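PDB 3HDV: response regulator from Pseudomonas putida, which probably acts as a phosphorylation-controlled switch in two-component signalling, the deposited chain being its receiver domain. Local coordinates for residues Leu47-Arg61 against Arg79-Thr91. Numbering follows the deposited sequence.
Sequences LHYQKRIGLMITDLR and RAALSIIVVSGDT
Four backbone hydrogen bonds pair strand 53-58 with strand 83-88 in parallel: Met56 N to Ser83 O, Ile85 N to Met56 O, Thr58 N to Ile85 O and Val87 N to Thr58 O. Just before the first of these bonds, a water bridges Gly54 O and Ser83 N.

Apolar side chains pack on both faces. Met56, a selenomethionine, lies alongside Ile84 and sets its CE 3.8 Å from Ile84 CD1; Ile74 of helix 67-75 also touches Met56. On this same face Leu60 crosses Val86 at about a right angle, its CG 3.6 Å from Val86 CG1, and Leu47 and Leu82 meet tip to tip through their CD2 methyls. On the other face Leu55 CD1 meets Ile85 CD1 at 3.9 Å, and Ile57 CG2 runs beside Val87 CG2.

Arg79 bends at chi2 and chi3 (86°), turning its guanidinium back to the end of helix 40-49. Arg79 NH1 donates to Leu47 O at 2.9 Å on a lone pair, in the carbonyl plane, while its NH2 makes a weak bond to Ile53 O. At the opposite end Arg61 NH1 donates to Asp90 O at 2.7 Å, within the guanidinium plane, and also salt-bridges Glu95.

Asp59 OD1 accepts three backbone N-H groups: Gly89 N at 3.0 Å from the syn side, tilted out of the carboxylate plane, Leu60 N from the anti side, and Arg61 N from above that plane in an Asx turn. Replacing Asp59 by alanine removes this acceptor, which would probably leave Gly89 N without its mate and the turn less firmly fixed.

Strands 53-58 and 83-88, joined through helix 67-75, form a beta-alpha-beta crossover in the CheY-like receiver fold, with Asp59, the predicted phosphorylation site, just beyond the C-terminal end of the central strand 53-58.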
ATOM      1  N   LEU B  47      -0.260 -18.067  -9.829  1.00 34.97           N
ATOM      2  CA  LEU B  47      -1.280 -19.083  -9.581  1.00 36.41           C
ATOM      3  C   LEU B  47      -0.798 -20.496  -9.954  1.00 37.54           C
ATOM      4  O   LEU B  47      -1.052 -21.453  -9.219  1.00 37.90           O
ATOM      5  CB  LEU B  47      -2.581 -18.756 -10.313  1.00 35.36           C
ATOM      6  CG  LEU B  47      -3.342 -17.525  -9.785  1.00 35.81           C
ATOM      7  CD1 LEU B  47      -4.505 -17.218 -10.701  1.00 36.43           C
ATOM      8  CD2 LEU B  47      -3.806 -17.737  -8.371  1.00 31.25           C
ATOM      9  N   HIS B  48      -0.107 -20.591 -11.084  1.00 38.85           N
ATOM     10  CA  HIS B  48       0.411 -21.860 -11.582  1.00 40.78           C
ATOM     11  C   HIS B  48       1.526 -22.457 -10.671  1.00 40.87           C
ATOM     12  O   HIS B  48       1.465 -23.634 -10.302  1.00 41.27           O
ATOM     13  CB  HIS B  48       0.854 -21.698 -13.038  1.00 41.09           C
ATOM     14  CG  HIS B  48       1.145 -22.998 -13.717  1.00 46.27           C
ATOM     15  ND1 HIS B  48       2.344 -23.661 -13.561  1.00 49.19           N
ATOM     16  CD2 HIS B  48       0.369 -23.798 -14.486  1.00 50.69           C
ATOM     17  CE1 HIS B  48       2.302 -24.803 -14.223  1.00 53.14           C
ATOM     18  NE2 HIS B  48       1.119 -24.907 -14.803  1.00 54.24           N
ATOM     19  N   TYR B  49       2.485 -21.625 -10.249  1.00 39.67           N
ATOM     20  CA  TYR B  49       3.692 -22.098  -9.578  1.00 39.74           C
ATOM     21  C   TYR B  49       3.639 -22.003  -8.055  1.00 39.88           C
ATOM     22  O   TYR B  49       4.543 -22.468  -7.376  1.00 39.81           O
ATOM     23  CB  TYR B  49       4.920 -21.348 -10.105  1.00 39.16           C
ATOM     24  CG  TYR B  49       5.172 -21.600 -11.565  1.00 39.82           C
ATOM     25  CD1 TYR B  49       5.772 -22.807 -12.012  1.00 40.44           C
ATOM     26  CD2 TYR B  49       4.798 -20.673 -12.520  1.00 39.87           C
ATOM     27  CE1 TYR B  49       5.985 -23.049 -13.367  1.00 37.88           C
ATOM     28  CE2 TYR B  49       5.032 -20.897 -13.887  1.00 39.85           C
ATOM     29  CZ  TYR B  49       5.634 -22.099 -14.297  1.00 40.72           C
ATOM     30  OH  TYR B  49       5.802 -22.334 -15.656  1.00 41.76           O
ATOM     31  N   GLN B  50       2.607 -21.363  -7.513  1.00 40.68           N
ATOM     32  CA  GLN B  50       2.476 -21.224  -6.074  1.00 41.14           C
ATOM     33  C   GLN B  50       1.060 -21.581  -5.626  1.00 42.37           C
ATOM     34  O   GLN B  50       0.166 -20.721  -5.513  1.00 42.72           O
ATOM     35  CB  GLN B  50       2.922 -19.825  -5.628  1.00 40.79           C
ATOM     36  CG  GLN B  50       2.676 -19.520  -4.148  1.00 42.82           C
ATOM     37  CD  GLN B  50       3.438 -20.460  -3.210  1.00 45.26           C
ATOM     38  OE1 GLN B  50       3.055 -21.633  -3.022  1.00 47.89           O
ATOM     39  NE2 GLN B  50       4.532 -19.959  -2.637  1.00 41.97           N
ATOM     40  N   LYS B  51       0.886 -22.871  -5.312  1.00 42.73           N
ATOM     41  CA  LYS B  51      -0.397 -23.482  -4.973  1.00 41.88           C
ATOM     42  C   LYS B  51      -0.952 -23.026  -3.653  1.00 40.08           C
ATOM     43  O   LYS B  51      -2.130 -23.232  -3.377  1.00 39.73           O
ATOM     44  CB  LYS B  51      -0.260 -25.035  -4.943  1.00 44.01           C
ATOM     45  CG  LYS B  51       0.096 -25.677  -6.288  1.00 46.78           C
ATOM     46  CD  LYS B  51      -1.108 -25.676  -7.237  1.00 54.84           C
ATOM     47  CE  LYS B  51      -1.179 -24.427  -8.136  1.00 54.64           C
ATOM     48  NZ  LYS B  51      -0.808 -24.754  -9.568  1.00 59.08           N
ATOM     49  N   ARG B  52      -0.093 -22.455  -2.822  1.00 37.70           N
ATOM     50  CA  ARG B  52      -0.501 -21.922  -1.537  1.00 37.30           C
ATOM     51  C   ARG B  52      -1.472 -20.704  -1.622  1.00 35.93           C
ATOM     52  O   ARG B  52      -2.242 -20.433  -0.677  1.00 35.66           O
ATOM     53  CB  ARG B  52       0.739 -21.565  -0.741  1.00 36.43           C
ATOM     54  CG  ARG B  52       0.551 -21.511   0.760  1.00 40.60           C
ATOM     55  CD  ARG B  52       1.920 -21.218   1.500  1.00 40.36           C
ATOM     56  NE  ARG B  52       1.674 -20.200   2.511  1.00 46.28           N
ATOM     57  CZ  ARG B  52       2.381 -19.095   2.707  1.00 47.72           C
ATOM     58  NH1 ARG B  52       3.493 -18.847   1.995  1.00 46.26           N
ATOM     59  NH2 ARG B  52       1.977 -18.249   3.662  1.00 48.91           N
ATOM     60  N   ILE B  53      -1.447 -19.972  -2.733  1.00 33.80           N
ATOM     61  CA  ILE B  53      -2.390 -18.844  -2.905  1.00 33.11           C
ATOM     62  C   ILE B  53      -3.837 -19.330  -2.715  1.00 34.13           C
ATOM     63  O   ILE B  53      -4.323 -20.180  -3.462  1.00 35.94           O
ATOM     64  CB  ILE B  53      -2.205 -18.139  -4.263  1.00 32.54           C
ATOM     65  CG1 ILE B  53      -0.771 -17.566  -4.350  1.00 29.82           C
ATOM     66  CG2 ILE B  53      -3.358 -17.098  -4.519  1.00 28.05           C
ATOM     67  CD1 ILE B  53      -0.413 -17.166  -5.784  1.00 28.76           C
ATOM     68  N   GLY B  54      -4.535 -18.815  -1.703  1.00 33.97           N
ATOM     69  CA  GLY B  54      -5.951 -19.206  -1.532  1.00 33.42           C
ATOM     70  C   GLY B  54      -6.950 -18.118  -1.867  1.00 34.17           C
ATOM     71  O   GLY B  54      -8.179 -18.361  -1.851  1.00 34.07           O
ATOM     72  N   LEU B  55      -6.441 -16.919  -2.185  1.00 32.87           N
ATOM     73  CA  LEU B  55      -7.335 -15.788  -2.501  1.00 32.74           C
ATOM     74  C   LEU B  55      -6.600 -14.800  -3.390  1.00 30.94           C
ATOM     75  O   LEU B  55      -5.429 -14.559  -3.201  1.00 29.27           O
ATOM     76  CB  LEU B  55      -7.834 -15.081  -1.192  1.00 32.38           C
ATOM     77  CG  LEU B  55      -8.613 -13.752  -1.197  1.00 33.73           C
ATOM     78  CD1 LEU B  55      -9.984 -13.904  -1.830  1.00 37.38           C
ATOM     79  CD2 LEU B  55      -8.828 -13.297   0.214  1.00 36.02           C
HETATM   80  N   MSE B  56      -7.312 -14.210  -4.345  1.00 30.36           N
HETATM   81  CA  MSE B  56      -6.693 -13.163  -5.143  1.00 30.23           C
HETATM   82  C   MSE B  56      -7.536 -11.879  -5.048  1.00 27.90           C
HETATM   83  O   MSE B  56      -8.757 -11.927  -5.181  1.00 26.82           O
HETATM   84  CB  MSE B  56      -6.640 -13.615  -6.585  1.00 27.95           C
HETATM   85  CG  MSE B  56      -5.847 -12.718  -7.480  1.00 30.36           C
HETATM   86 SE   MSE B  56      -6.013 -13.301  -9.355  1.00 39.95          SE
HETATM   87  CE  MSE B  56      -7.834 -12.682  -9.775  1.00 27.14           C
ATOM     88  N   ILE B  57      -6.851 -10.767  -4.860  1.00 26.60           N
ATOM     89  CA  ILE B  57      -7.440  -9.432  -4.944  1.00 28.27           C
ATOM     90  C   ILE B  57      -6.954  -8.781  -6.230  1.00 27.56           C
ATOM     91  O   ILE B  57      -5.760  -8.718  -6.462  1.00 28.95           O
ATOM     92  CB  ILE B  57      -7.045  -8.527  -3.744  1.00 27.23           C
ATOM     93  CG1 ILE B  57      -7.571  -9.175  -2.447  1.00 28.75           C
ATOM     94  CG2 ILE B  57      -7.616  -7.052  -3.950  1.00 27.50           C
ATOM     95  CD1 ILE B  57      -6.984  -8.569  -1.230  1.00 29.58           C
ATOM     96  N   THR B  58      -7.879  -8.308  -7.054  1.00 27.19           N
ATOM     97  CA  THR B  58      -7.512  -7.675  -8.302  1.00 26.96           C
ATOM     98  C   THR B  58      -8.244  -6.372  -8.628  1.00 26.52           C
ATOM     99  O   THR B  58      -9.407  -6.185  -8.270  1.00 25.63           O
ATOM    100  CB  THR B  58      -7.637  -8.667  -9.513  1.00 27.57           C
ATOM    101  OG1 THR B  58      -7.028  -8.079 -10.668  1.00 25.85           O
ATOM    102  CG2 THR B  58      -9.095  -8.949  -9.845  1.00 26.51           C
ATOM    103  N   ASP B  59      -7.530  -5.457  -9.287  1.00 28.23           N
ATOM    104  CA  ASP B  59      -8.166  -4.295  -9.980  1.00 28.87           C
ATOM    105  C   ASP B  59      -8.731  -4.819 -11.311  1.00 30.57           C
ATOM    106  O   ASP B  59      -8.360  -5.927 -11.778  1.00 30.93           O
ATOM    107  CB  ASP B  59      -7.143  -3.149 -10.183  1.00 28.98           C
ATOM    108  CG  ASP B  59      -7.808  -1.759 -10.391  1.00 30.19           C
ATOM    109  OD1 ASP B  59      -9.013  -1.648 -10.749  1.00 28.95           O
ATOM    110  OD2 ASP B  59      -7.110  -0.763 -10.231  1.00 31.20           O
ATOM    111  N   LEU B  60      -9.660  -4.064 -11.897  1.00 30.79           N
ATOM    112  CA  LEU B  60     -10.217  -4.328 -13.201  1.00 31.64           C
ATOM    113  C   LEU B  60      -9.449  -3.529 -14.259  1.00 32.62           C
ATOM    114  O   LEU B  60      -9.250  -3.980 -15.368  1.00 32.26           O
ATOM    115  CB  LEU B  60     -11.693  -3.923 -13.199  1.00 31.41           C
ATOM    116  CG  LEU B  60     -12.618  -4.864 -12.393  1.00 30.87           C
ATOM    117  CD1 LEU B  60     -14.030  -4.387 -12.664  1.00 32.70           C
ATOM    118  CD2 LEU B  60     -12.467  -6.387 -12.745  1.00 30.35           C
ATOM    119  N   ARG B  61      -9.009  -2.345 -13.861  1.00 33.60           N
ATOM    120  CA  ARG B  61      -8.351  -1.367 -14.706  1.00 35.44           C
ATOM    121  C   ARG B  61      -6.825  -1.639 -14.778  1.00 35.14           C
ATOM    122  O   ARG B  61      -6.043  -1.155 -13.963  1.00 35.83           O
ATOM    123  CB  ARG B  61      -8.661  -0.031 -14.045  1.00 36.23           C
ATOM    124  CG  ARG B  61      -9.181   1.075 -14.929  1.00 40.69           C
ATOM    125  CD  ARG B  61     -10.514   0.905 -15.667  1.00 38.76           C
ATOM    126  NE  ARG B  61     -10.659  -0.272 -16.535  1.00 32.59           N
ATOM    127  CZ  ARG B  61     -11.709  -1.073 -16.449  1.00 30.49           C
ATOM    128  NH1 ARG B  61     -12.666  -0.813 -15.536  1.00 24.82           N
ATOM    129  NH2 ARG B  61     -11.814  -2.112 -17.232  1.00 28.48           N
ATOM    130  N   ARG B  79      -7.827 -23.565 -11.917  1.00 50.37           N
ATOM    131  CA  ARG B  79      -8.039 -22.756 -10.723  1.00 48.65           C
ATOM    132  C   ARG B  79      -9.367 -22.007 -10.790  1.00 47.83           C
ATOM    133  O   ARG B  79      -9.472 -20.872 -10.325  1.00 47.28           O
ATOM    134  CB  ARG B  79      -6.887 -21.767 -10.535  1.00 48.88           C
ATOM    135  CG  ARG B  79      -5.573 -22.413 -10.130  1.00 48.76           C
ATOM    136  CD  ARG B  79      -4.749 -21.489  -9.249  1.00 47.30           C
ATOM    137  NE  ARG B  79      -5.116 -21.605  -7.841  1.00 45.96           N
ATOM    138  CZ  ARG B  79      -4.252 -21.518  -6.834  1.00 38.56           C
ATOM    139  NH1 ARG B  79      -2.966 -21.311  -7.078  1.00 36.74           N
ATOM    140  NH2 ARG B  79      -4.676 -21.636  -5.583  1.00 35.47           N
ATOM    141  N   ALA B  80     -10.379 -22.647 -11.369  1.00 45.57           N
ATOM    142  CA  ALA B  80     -11.703 -22.029 -11.488  1.00 45.31           C
ATOM    143  C   ALA B  80     -12.423 -21.783 -10.180  1.00 43.51           C
ATOM    144  O   ALA B  80     -13.319 -20.966 -10.127  1.00 44.24           O
ATOM    145  CB  ALA B  80     -12.626 -22.813 -12.458  1.00 45.37           C
ATOM    146  N   ALA B  81     -12.044 -22.488  -9.124  1.00 42.61           N
ATOM    147  CA  ALA B  81     -12.698 -22.313  -7.819  1.00 40.18           C
ATOM    148  C   ALA B  81     -12.030 -21.215  -6.984  1.00 38.53           C
ATOM    149  O   ALA B  81     -12.474 -20.943  -5.874  1.00 39.39           O
ATOM    150  CB  ALA B  81     -12.733 -23.645  -7.024  1.00 40.32           C
ATOM    151  N   LEU B  82     -10.971 -20.604  -7.500  1.00 36.39           N
ATOM    152  CA  LEU B  82     -10.231 -19.564  -6.769  1.00 35.25           C
ATOM    153  C   LEU B  82     -11.151 -18.432  -6.262  1.00 34.44           C
ATOM    154  O   LEU B  82     -11.905 -17.840  -7.039  1.00 34.13           O
ATOM    155  CB  LEU B  82      -9.139 -18.954  -7.643  1.00 34.33           C
ATOM    156  CG  LEU B  82      -8.276 -17.844  -7.001  1.00 31.70           C
ATOM    157  CD1 LEU B  82      -7.326 -18.375  -5.926  1.00 33.00           C
ATOM    158  CD2 LEU B  82      -7.477 -17.171  -8.101  1.00 29.39           C
ATOM    159  N   SER B  83     -11.084 -18.182  -4.964  1.00 34.00           N
ATOM    160  CA  SER B  83     -11.727 -17.023  -4.360  1.00 34.12           C
ATOM    161  C   SER B  83     -11.131 -15.706  -4.879  1.00 32.25           C
ATOM    162  O   SER B  83      -9.932 -15.500  -4.793  1.00 31.28           O
ATOM    163  CB  SER B  83     -11.479 -17.083  -2.873  1.00 34.08           C
ATOM    164  OG  SER B  83     -12.315 -18.075  -2.358  1.00 39.96           O
ATOM    165  N   ILE B  84     -11.988 -14.822  -5.371  1.00 30.36           N
ATOM    166  CA  ILE B  84     -11.531 -13.564  -5.947  1.00 29.46           C
ATOM    167  C   ILE B  84     -12.372 -12.433  -5.374  1.00 28.53           C
ATOM    168  O   ILE B  84     -13.606 -12.510  -5.343  1.00 27.77           O
ATOM    169  CB  ILE B  84     -11.636 -13.600  -7.479  1.00 29.07           C
ATOM    170  CG1 ILE B  84     -10.731 -14.708  -8.029  1.00 29.66           C
ATOM    171  CG2 ILE B  84     -11.268 -12.242  -8.146  1.00 27.42           C
ATOM    172  CD1 ILE B  84     -10.942 -14.875  -9.528  1.00 28.97           C
ATOM    173  N   ILE B  85     -11.673 -11.401  -4.908  1.00 28.25           N
ATOM    174  CA  ILE B  85     -12.281 -10.148  -4.459  1.00 25.80           C
ATOM    175  C   ILE B  85     -11.769  -9.064  -5.470  1.00 26.00           C
ATOM    176  O   ILE B  85     -10.571  -8.925  -5.711  1.00 24.71           O
ATOM    177  CB  ILE B  85     -11.858  -9.765  -3.030  1.00 26.00           C
ATOM    178  CG1 ILE B  85     -12.388 -10.761  -1.997  1.00 24.80           C
ATOM    179  CG2 ILE B  85     -12.330  -8.268  -2.703  1.00 25.03           C
ATOM    180  CD1 ILE B  85     -11.752 -10.600  -0.646  1.00 28.08           C
ATOM    181  N   VAL B  86     -12.706  -8.353  -6.081  1.00 25.72           N
ATOM    182  CA  VAL B  86     -12.393  -7.244  -7.005  1.00 24.43           C
ATOM    183  C   VAL B  86     -12.353  -5.953  -6.185  1.00 24.89           C
ATOM    184  O   VAL B  86     -13.288  -5.673  -5.408  1.00 24.41           O
ATOM    185  CB  VAL B  86     -13.412  -7.190  -8.128  1.00 24.95           C
ATOM    186  CG1 VAL B  86     -13.302  -5.851  -8.956  1.00 23.67           C
ATOM    187  CG2 VAL B  86     -13.181  -8.467  -9.079  1.00 24.45           C
ATOM    188  N   VAL B  87     -11.250  -5.229  -6.314  1.00 25.09           N
ATOM    189  CA  VAL B  87     -11.146  -3.837  -5.827  1.00 26.45           C
ATOM    190  C   VAL B  87     -10.873  -2.912  -7.010  1.00 27.70           C
ATOM    191  O   VAL B  87      -9.737  -2.810  -7.471  1.00 27.21           O
ATOM    192  CB  VAL B  87     -10.142  -3.706  -4.664  1.00 27.15           C
ATOM    193  CG1 VAL B  87     -10.126  -2.247  -4.124  1.00 28.49           C
ATOM    194  CG2 VAL B  87     -10.568  -4.688  -3.476  1.00 23.53           C
ATOM    195  N   SER B  88     -11.911  -2.195  -7.472  1.00 27.49           N
ATOM    196  CA  SER B  88     -11.836  -1.527  -8.772  1.00 29.99           C
ATOM    197  C   SER B  88     -11.736  -0.006  -8.800  1.00 31.40           C
ATOM    198  O   SER B  88     -12.449   0.703  -8.040  1.00 29.83           O
ATOM    199  CB  SER B  88     -13.078  -1.907  -9.556  1.00 30.84           C
ATOM    200  OG  SER B  88     -12.972  -1.441 -10.870  1.00 34.62           O
ATOM    201  N   GLY B  89     -10.886   0.489  -9.711  1.00 32.42           N
ATOM    202  CA  GLY B  89     -10.972   1.874 -10.171  1.00 35.66           C
ATOM    203  C   GLY B  89     -12.223   2.107 -11.014  1.00 36.61           C
ATOM    204  O   GLY B  89     -13.179   1.345 -10.921  1.00 37.36           O
ATOM    205  N   ASP B  90     -12.217   3.134 -11.860  1.00 37.39           N
ATOM    206  CA  ASP B  90     -13.378   3.458 -12.723  1.00 38.39           C
ATOM    207  C   ASP B  90     -13.953   2.237 -13.450  1.00 37.54           C
ATOM    208  O   ASP B  90     -13.220   1.484 -14.132  1.00 37.70           O
ATOM    209  CB  ASP B  90     -12.997   4.509 -13.789  1.00 40.12           C
ATOM    210  CG  ASP B  90     -12.563   5.868 -13.181  1.00 44.48           C
ATOM    211  OD1 ASP B  90     -12.806   6.151 -11.958  1.00 49.30           O
ATOM    212  OD2 ASP B  90     -11.942   6.650 -13.948  1.00 51.55           O
ATOM    213  N   THR B  91     -15.251   2.030 -13.297  1.00 35.07           N
ATOM    214  CA  THR B  91     -15.902   0.871 -13.904  1.00 34.45           C
ATOM    215  C   THR B  91     -17.340   1.341 -14.197  1.00 34.77           C
ATOM    216  O   THR B  91     -17.583   2.550 -14.215  1.00 36.25           O
ATOM    217  CB  THR B  91     -15.822  -0.410 -12.980  1.00 33.22           C
ATOM    218  OG1 THR B  91     -16.611  -1.480 -13.538  1.00 32.26           O
ATOM    219  CG2 THR B  91     -16.332  -0.136 -11.544  1.00 33.89           C
TER
HETATM  220  O   HOH W   1      -9.553 -20.058  -3.275  1.00 38.57           O